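Side-chain contacts in nitroalkane oxidase (Podospora anserina, PDB 3MKH), which oxidises nitroalkanes to aldehydes or ketones with FAD, consuming oxygen and releasing nitrite and hydrogen peroxide: residues A[362-367]-A[394-399]; A[282-287]-A[386-391]; A[329-334]-A[357-362]. All coordinates share one frame; numbering follows the deposited sequence.

Interaction 1 of 3, residues A[362-367]-A[394-399]. With FAD (flavin-adenine dinucleotide), chain E.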
# COMPACT_ATOMS: atom_id res chain seq x y z
N ALA A 362 -2.70 -4.12 -10.12
CA ALA A 362 -4.01 -4.25 -9.48
C ALA A 362 -4.56 -5.68 -9.52
O ALA A 362 -5.25 -6.10 -8.60
CB ALA A 362 -5.00 -3.27 -10.09
N ALA A 363 -4.28 -6.43 -10.59
CA ALA A 363 -4.66 -7.85 -10.64
C ALA A 363 -3.97 -8.70 -9.55
O ALA A 363 -4.62 -9.53 -8.88
CB ALA A 363 -4.38 -8.44 -12.04
N VAL A 364 -2.67 -8.51 -9.37
CA VAL A 364 -1.95 -9.24 -8.32
C VAL A 364 -2.53 -8.90 -6.93
O VAL A 364 -2.83 -9.80 -6.14
CB VAL A 364 -0.43 -8.94 -8.36
CG1 VAL A 364 0.31 -9.66 -7.24
CG2 VAL A 364 0.14 -9.33 -9.74
N LYS A 365 -2.70 -7.62 -6.65
CA LYS A 365 -3.32 -7.15 -5.40
C LYS A 365 -4.75 -7.70 -5.18
O LYS A 365 -5.11 -8.08 -4.08
CB LYS A 365 -3.27 -5.61 -5.34
CG LYS A 365 -4.04 -4.95 -4.19
CD LYS A 365 -3.63 -5.47 -2.82
CE LYS A 365 -4.04 -4.49 -1.70
NZ LYS A 365 -5.40 -3.85 -1.87
N ALA A 366 -5.56 -7.74 -6.24
CA ALA A 366 -6.90 -8.30 -6.16
C ALA A 366 -6.86 -9.77 -5.80
O ALA A 366 -7.70 -10.24 -5.03
CB ALA A 366 -7.64 -8.12 -7.48
N CYS A 367 -5.95 -10.52 -6.41
CA CYS A 367 -5.87 -11.95 -6.15
C CYS A 367 -5.43 -12.23 -4.70
O CYS A 367 -5.97 -13.13 -4.05
CB CYS A 367 -4.97 -12.65 -7.17
SG CYS A 367 -5.69 -12.74 -8.84
N VAL A 394 2.33 -12.88 -13.50
CA VAL A 394 3.05 -12.67 -14.75
C VAL A 394 2.79 -11.28 -15.38
O VAL A 394 3.60 -10.78 -16.16
CB VAL A 394 2.73 -13.75 -15.79
CG1 VAL A 394 1.53 -13.34 -16.65
CG2 VAL A 394 3.95 -14.01 -16.65
N LEU A 395 1.66 -10.67 -15.07
CA LEU A 395 1.25 -9.47 -15.81
C LEU A 395 2.22 -8.29 -15.64
O LEU A 395 2.56 -7.63 -16.62
CB LEU A 395 -0.19 -9.07 -15.47
CG LEU A 395 -1.25 -10.14 -15.83
CD1 LEU A 395 -2.64 -9.60 -15.48
CD2 LEU A 395 -1.20 -10.55 -17.31
N PRO A 396 2.67 -8.02 -14.40
CA PRO A 396 3.61 -6.91 -14.23
C PRO A 396 4.96 -7.20 -14.87
O PRO A 396 5.61 -6.27 -15.34
CB PRO A 396 3.76 -6.82 -12.70
CG PRO A 396 2.48 -7.39 -12.17
CD PRO A 396 2.22 -8.55 -13.10
N ILE A 397 5.35 -8.47 -14.93
CA ILE A 397 6.71 -8.84 -15.33
C ILE A 397 6.87 -9.20 -16.80
O ILE A 397 7.97 -9.13 -17.34
CB ILE A 397 7.30 -9.98 -14.44
CG1 ILE A 397 6.42 -11.23 -14.48
CG2 ILE A 397 7.46 -9.52 -12.99
CD1 ILE A 397 6.95 -12.37 -13.57
N PHE A 398 5.77 -9.57 -17.46
CA PHE A 398 5.89 -9.97 -18.86
C PHE A 398 5.49 -8.81 -19.76
O PHE A 398 5.17 -7.71 -19.27
CB PHE A 398 5.16 -11.31 -19.17
CG PHE A 398 3.70 -11.17 -19.55
CD1 PHE A 398 2.96 -10.04 -19.21
CD2 PHE A 398 3.06 -12.20 -20.22
CE1 PHE A 398 1.61 -9.94 -19.55
CE2 PHE A 398 1.70 -12.10 -20.57
CZ PHE A 398 0.99 -10.97 -20.24
N ASP A 399 5.56 -9.04 -21.07
CA ASP A 399 5.25 -8.02 -22.06
C ASP A 399 5.99 -6.71 -21.76
O ASP A 399 5.41 -5.63 -21.88
CB ASP A 399 3.74 -7.78 -22.10
CG ASP A 399 3.28 -7.30 -23.47
OD1 ASP A 399 2.74 -6.18 -23.55
OD2 ASP A 399 3.46 -8.05 -24.45
PA FAD E . 14.81 -8.11 -17.92
O1A FAD E . 15.85 -7.61 -18.82
O2A FAD E . 14.70 -9.55 -17.68
O5B FAD E . 14.96 -7.36 -16.51
C5B FAD E . 14.72 -8.04 -15.28
C4B FAD E . 14.61 -7.09 -14.08
O4B FAD E . 15.87 -6.43 -13.90
C3B FAD E . 13.60 -5.97 -14.33
O3B FAD E . 12.31 -6.38 -13.87
C2B FAD E . 14.12 -4.86 -13.44
O2B FAD E . 13.64 -5.01 -12.11
C1B FAD E . 15.64 -5.06 -13.47
N9A FAD E . 16.22 -4.11 -14.46
C8A FAD E . 16.89 -4.44 -15.57
N7A FAD E . 17.25 -3.34 -16.21
C5A FAD E . 16.82 -2.30 -15.52
C6A FAD E . 16.90 -0.92 -15.69
N6A FAD E . 17.53 -0.41 -16.74
N1A FAD E . 16.35 -0.12 -14.77
C2A FAD E . 15.73 -0.62 -13.72
N3A FAD E . 15.63 -1.93 -13.53
C4A FAD E . 16.16 -2.79 -14.40
N1 FAD E . 8.92 -12.25 -24.93
C2 FAD E . 8.88 -12.09 -26.31
O2 FAD E . 9.85 -11.65 -26.91
N3 FAD E . 7.73 -12.44 -27.02
C4 FAD E . 6.62 -12.95 -26.35
O4 FAD E . 5.61 -13.25 -26.98
C4X FAD E . 6.66 -13.10 -24.97
N5 FAD E . 5.56 -13.60 -24.27
C5X FAD E . 5.75 -14.07 -22.96
C6 FAD E . 4.79 -14.87 -22.35
C7 FAD E . 4.99 -15.33 -21.05
C7M FAD E . 3.95 -16.21 -20.37
C8 FAD E . 6.15 -14.98 -20.37
C8M FAD E . 6.38 -15.48 -18.94
C9 FAD E . 7.09 -14.17 -20.98
C9A FAD E . 6.90 -13.72 -22.27
N10 FAD E . 7.85 -12.91 -22.89
C10 FAD E . 7.81 -12.75 -24.27
C1' FAD E . 8.89 -12.21 -22.10
C2' FAD E . 8.38 -10.86 -21.58
O2' FAD E . 8.08 -10.01 -22.68
C3' FAD E . 9.36 -10.17 -20.62
O3' FAD E . 8.70 -9.05 -20.04
C4' FAD E . 10.64 -9.67 -21.31
O4' FAD E . 11.56 -10.74 -21.47
C5' FAD E . 11.30 -8.57 -20.46
O5' FAD E . 11.52 -9.01 -19.12
P FAD E . 11.93 -7.98 -17.98
O1P FAD E . 11.06 -6.80 -18.09
O2P FAD E . 12.00 -8.69 -16.70
O3P FAD E . 13.41 -7.54 -18.46
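A363 and L395 bring the two backbones nearest, CA to CA 8.0 Å, where helix 345-374 passes the short, weakly bonded helix at 394-397. The contact is small and apolar. The methyl of A363 points at the incoming segment, and its CB lies 4.0 Å from CD1 of L395. Only one branch of the leucine is used. CG of L395 sits anti to its own carbonyl carbon (chi1 -61°); this turns CG towards helix 345-374, and CD1 makes the touch. Beside this pair, V364 meets P396 at an oblique angle. CG2 of V364 does the touching, 3.9 Å from CG of the proline, and CD of the same ring is almost as near. With CG1 anti to the backbone N (chi1 178°), CG2 is the branch left facing the ring.

The other side of segment 394-399 serves the flavin. I397 O accepts a hydrogen bond from FAD O3' at 2.8 Å. V394 splits its two methyls: CG2 lies 3.6 Å from FAD C8M, while CG1 sits over the centre of the F398 ring, 4.0 Å above its plane. That ring turns an edge to the isoalloxazine, with CD2 of F398 3.8 Å from FAD C7. The valine therefore backs the phenylalanine and touches the dimethylbenzene end of the flavin.

Further along, OD1 of D399 makes a salt bridge with R406 and a hydrogen bond with S273 OG; D399 is the probable proton acceptor. K356 NZ donates to both L395 O and F398 O, bridging the two carbonyls. N372 of the second subunit packs on P396 and I397. The segment thus has two faces, one packed on helix 345-374 and one on the FAD site of the acyl-CoA dehydrogenase fold.

Interaction 2 of 3, residues A[282-287]-A[386-391]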
# COMPACT_ATOMS: atom_id res chain seq x y z
N VAL A 282 -7.93 -6.78 -16.06
CA VAL A 282 -9.35 -6.63 -15.77
C VAL A 282 -10.05 -7.99 -15.73
O VAL A 282 -10.88 -8.24 -14.85
CB VAL A 282 -10.07 -5.73 -16.81
CG1 VAL A 282 -11.57 -5.62 -16.49
CG2 VAL A 282 -9.42 -4.34 -16.87
N GLY A 283 -9.72 -8.85 -16.68
CA GLY A 283 -10.34 -10.17 -16.76
C GLY A 283 -10.05 -11.02 -15.53
O GLY A 283 -10.94 -11.69 -15.01
N LEU A 284 -8.80 -11.03 -15.08
CA LEU A 284 -8.47 -11.80 -13.88
C LEU A 284 -9.15 -11.21 -12.65
O LEU A 284 -9.57 -11.95 -11.77
CB LEU A 284 -6.96 -11.86 -13.65
CG LEU A 284 -6.11 -12.57 -14.68
CD1 LEU A 284 -4.63 -12.48 -14.28
CD2 LEU A 284 -6.56 -14.03 -14.85
N MET A 285 -9.23 -9.89 -12.58
CA MET A 285 -9.85 -9.22 -11.44
C MET A 285 -11.33 -9.56 -11.38
O MET A 285 -11.86 -9.91 -10.32
CB MET A 285 -9.64 -7.71 -11.50
CG MET A 285 -8.16 -7.33 -11.36
SD MET A 285 -7.79 -5.59 -11.66
CE MET A 285 -8.48 -4.86 -10.17
N ARG A 286 -11.99 -9.47 -12.53
CA ARG A 286 -13.38 -9.89 -12.65
C ARG A 286 -13.54 -11.35 -12.21
O ARG A 286 -14.43 -11.68 -11.42
CB ARG A 286 -13.86 -9.70 -14.10
CG ARG A 286 -15.16 -10.40 -14.40
CD ARG A 286 -16.04 -9.56 -15.32
NE ARG A 286 -15.60 -9.50 -16.72
CZ ARG A 286 -15.84 -10.44 -17.62
NH1 ARG A 286 -16.46 -11.56 -17.26
NH2 ARG A 286 -15.45 -10.28 -18.88
N ALA A 287 -12.68 -12.23 -12.70
CA ALA A 287 -12.79 -13.65 -12.32
C ALA A 287 -12.59 -13.84 -10.81
O ALA A 287 -13.29 -14.63 -10.19
CB ALA A 287 -11.78 -14.52 -13.10
N SER A 386 -5.78 -19.94 -6.23
CA SER A 386 -4.33 -20.08 -6.38
C SER A 386 -3.92 -19.88 -7.85
O SER A 386 -2.97 -19.16 -8.14
CB SER A 386 -3.86 -21.45 -5.87
OG SER A 386 -2.48 -21.62 -6.08
N ASP A 387 -4.63 -20.52 -8.76
CA ASP A 387 -4.33 -20.38 -10.18
C ASP A 387 -4.50 -18.94 -10.64
O ASP A 387 -3.73 -18.47 -11.48
CB ASP A 387 -5.23 -21.29 -11.02
CG ASP A 387 -4.81 -22.75 -10.97
OD1 ASP A 387 -3.71 -23.04 -10.43
OD2 ASP A 387 -5.59 -23.59 -11.47
N LEU A 388 -5.51 -18.24 -10.11
CA LEU A 388 -5.69 -16.82 -10.45
C LEU A 388 -4.46 -16.00 -10.06
O LEU A 388 -3.93 -15.25 -10.87
CB LEU A 388 -6.96 -16.24 -9.82
CG LEU A 388 -8.23 -16.63 -10.57
CD1 LEU A 388 -9.44 -16.47 -9.67
CD2 LEU A 388 -8.35 -15.77 -11.81
N LEU A 389 -4.02 -16.14 -8.81
CA LEU A 389 -2.79 -15.46 -8.36
C LEU A 389 -1.58 -15.80 -9.25
O LEU A 389 -0.85 -14.93 -9.72
CB LEU A 389 -2.48 -15.88 -6.90
CG LEU A 389 -1.18 -15.30 -6.35
CD1 LEU A 389 -1.21 -13.77 -6.50
CD2 LEU A 389 -0.96 -15.70 -4.89
N ASN A 390 -1.36 -17.09 -9.49
CA ASN A 390 -0.21 -17.50 -10.28
C ASN A 390 -0.29 -17.12 -11.75
O ASN A 390 0.71 -17.14 -12.46
CB ASN A 390 0.07 -18.98 -10.11
CG ASN A 390 0.73 -19.27 -8.78
OD1 ASN A 390 1.85 -18.83 -8.55
ND2 ASN A 390 0.03 -19.96 -7.89
N THR A 391 -1.49 -16.77 -12.21
CA THR A 391 -1.64 -16.17 -13.54
C THR A 391 -1.33 -14.68 -13.44
O THR A 391 -0.57 -14.12 -14.24
CB THR A 391 -3.08 -16.39 -14.08
OG1 THR A 391 -3.35 -17.80 -14.14
CG2 THR A 391 -3.25 -15.78 -15.49
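L284 and L388 both hold CG anti to their own carbonyl carbon (chi1 -65° and -78°), and this sends the two leucines into the space between their helices. They lie alongside one another, pointing opposite ways. CD2 of L284 comes to 3.9 Å from CD2 of L388. The same L388 methyl also reaches CB of A287, again at 3.9 Å. One leucine branch thus rests on two residues a turn apart on helix 262-298. The small alanine probably lets it come close to that helix.

T391 completes the contact. Its CG2 stands against both methyls of L284, 3.8 Å from CD1 and equally near CD2, and the two side chains meet at a slant. The hydroxyl has a different task. OG1 of T391 donates to D387 O, one turn back, at 2.8 Å. The backbone N of T391 donates to D387 O as well, at 2.9 Å. The two donors approach from opposite faces of the carbonyl plane, so this oxygen is gripped twice. The side-chain bond also fixes the rotation of the threonine and holds CG2 on the leucine. With a serine in place of T391, the loss of CG2 would probably open a gap beside both L284 methyls, even if the bond to D387 O survived.

The short helical segments run nearly antiparallel, crossing at -162°, with 10.5 Å between their axes. Y86 of helix 75-88 touches both L284 and T391, and C367 of helix 345-374 packs on L388. M285 packs on helices 311-340 and 345-374. On helix 385-392, N390 and L389 face the second subunit, so this pair of helices lies close to a subunit interface.

Interaction 3 of 3, residues A[329-334]-A[357-362]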
# COMPACT_ATOMS: atom_id res chain seq x y z
N ALA A 329 -11.95 1.12 -16.85
CA ALA A 329 -12.11 2.50 -17.31
C ALA A 329 -10.81 3.02 -17.92
O ALA A 329 -10.81 3.61 -19.01
CB ALA A 329 -12.56 3.39 -16.14
N LEU A 330 -9.70 2.80 -17.20
CA LEU A 330 -8.38 3.21 -17.67
C LEU A 330 -7.98 2.46 -18.95
O LEU A 330 -7.49 3.06 -19.90
CB LEU A 330 -7.31 3.01 -16.58
CG LEU A 330 -5.89 3.36 -17.05
CD1 LEU A 330 -5.84 4.78 -17.56
CD2 LEU A 330 -4.85 3.17 -15.95
N THR A 331 -8.19 1.14 -18.96
CA THR A 331 -7.87 0.35 -20.14
C THR A 331 -8.64 0.86 -21.37
O THR A 331 -8.07 0.98 -22.46
CB THR A 331 -8.15 -1.15 -19.93
OG1 THR A 331 -7.23 -1.66 -18.95
CG2 THR A 331 -7.95 -1.92 -21.23
N TRP A 332 -9.93 1.14 -21.21
CA TRP A 332 -10.73 1.61 -22.36
C TRP A 332 -10.32 3.01 -22.82
O TRP A 332 -10.31 3.32 -24.01
CB TRP A 332 -12.22 1.55 -22.03
CG TRP A 332 -12.77 0.14 -22.01
CD1 TRP A 332 -12.05 -1.03 -22.03
CD2 TRP A 332 -14.15 -0.25 -21.98
NE1 TRP A 332 -12.90 -2.12 -22.02
CE2 TRP A 332 -14.19 -1.66 -21.98
CE3 TRP A 332 -15.35 0.46 -21.96
CZ2 TRP A 332 -15.39 -2.38 -21.96
CZ3 TRP A 332 -16.55 -0.25 -21.92
CH2 TRP A 332 -16.55 -1.65 -21.93
N LYS A 333 -9.99 3.88 -21.87
CA LYS A 333 -9.47 5.20 -22.23
C LYS A 333 -8.20 5.07 -23.08
O LYS A 333 -8.06 5.72 -24.13
CB LYS A 333 -9.22 6.06 -20.98
CG LYS A 333 -8.42 7.33 -21.24
CD LYS A 333 -9.14 8.30 -22.17
CE LYS A 333 -8.21 9.49 -22.54
NZ LYS A 333 -8.83 10.53 -23.41
N ALA A 334 -7.26 4.24 -22.63
CA ALA A 334 -6.03 4.01 -23.37
C ALA A 334 -6.32 3.39 -24.74
O ALA A 334 -5.70 3.76 -25.73
CB ALA A 334 -5.07 3.10 -22.58
N VAL A 357 0.69 -0.86 -16.56
CA VAL A 357 1.24 -0.84 -15.22
C VAL A 357 0.16 -0.89 -14.14
O VAL A 357 0.27 -1.64 -13.18
CB VAL A 357 2.15 0.39 -14.99
CG1 VAL A 357 2.59 0.47 -13.53
CG2 VAL A 357 3.34 0.33 -15.94
N PHE A 358 -0.90 -0.10 -14.30
CA PHE A 358 -1.94 -0.04 -13.27
C PHE A 358 -2.66 -1.38 -13.10
O PHE A 358 -2.83 -1.87 -11.99
CB PHE A 358 -2.98 1.05 -13.59
CG PHE A 358 -4.12 1.12 -12.59
CD1 PHE A 358 -5.27 0.36 -12.77
CD2 PHE A 358 -4.03 1.93 -11.47
CE1 PHE A 358 -6.32 0.43 -11.85
CE2 PHE A 358 -5.07 2.00 -10.56
CZ PHE A 358 -6.22 1.25 -10.74
N CYS A 359 -3.11 -1.94 -14.22
CA CYS A 359 -3.97 -3.11 -14.22
C CYS A 359 -3.20 -4.38 -13.87
O CYS A 359 -3.73 -5.25 -13.18
CB CYS A 359 -4.67 -3.27 -15.58
SG CYS A 359 -5.78 -1.89 -16.04
N SER A 360 -1.96 -4.49 -14.33
CA SER A 360 -1.17 -5.68 -14.02
C SER A 360 -0.97 -5.77 -12.51
O SER A 360 -1.13 -6.83 -11.92
CB SER A 360 0.19 -5.68 -14.75
OG SER A 360 0.98 -4.58 -14.33
N GLU A 361 -0.66 -4.65 -11.88
CA GLU A 361 -0.36 -4.66 -10.45
C GLU A 361 -1.64 -4.76 -9.63
O GLU A 361 -1.68 -5.44 -8.59
CB GLU A 361 0.51 -3.45 -10.07
CG GLU A 361 1.92 -3.61 -10.62
CD GLU A 361 2.84 -2.43 -10.37
OE1 GLU A 361 2.50 -1.54 -9.55
OE2 GLU A 361 3.92 -2.40 -11.00
N ALA A 362 -2.70 -4.12 -10.12
CA ALA A 362 -4.01 -4.25 -9.48
C ALA A 362 -4.56 -5.68 -9.52
O ALA A 362 -5.25 -6.10 -8.60
CB ALA A 362 -5.00 -3.27 -10.09
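T331 OG1 has two close neighbours: it is hydrogen-bonded to A327 O of its own helix, and C359 SG lies 3.3 Å away on the facing helix. The bond to A327 O is the stronger polar link and anchors the hydroxyl. T331 OG1 and C359 SG each stand anti to their own carbonyl carbon (chi1 -67° and -63°), which brings the two atoms together between the helices. Their backbones are also the nearest of the two segments, with 7.9 Å between the CA atoms.

Next to this pair, L330 and F358 make the apolar half. CD2 of L330 touches CB of F358 at 3.7 Å, and CG of the ring is a little farther, at 4.0 Å. The leucine therefore packs at the root of the phenylalanine, and the two side chains cross at a slant. All four touching residues are buried.

The contact joins helix 311-340 to helix 345-374 in the C-terminal helical domain. F358 also packs on A326 and A327, and T331 on A355. The third subunit packs here too, with A329 on A329 of the third subunit and F358 on Q323 of the third subunit. On the other side of helix 345-374, S360 and E361 rest on helices 394-397 and 402-415.

Helix 345-374 carries interactions 1 and 3, which share A362 and have centres about 11 Å apart. S360, in the segment of interaction 3, packs its CB 3.4 Å from P396 N of interaction 1. Interaction 2 is closer to interaction 1, about 9 Å between centres; among their contacts, CD1 of L284 lies 3.7 Å from CD1 of L395. Interactions 2 and 3 touch at M285, whose CE is 3.8 Å from A362 O, and at V282, which meets T331. Interaction 1 reaches the flavin directly. The side chain of T391 is about 9 Å from FAD, and that of C359 about 10 Å from that of F398, so interactions 2 and 3 lie behind the site.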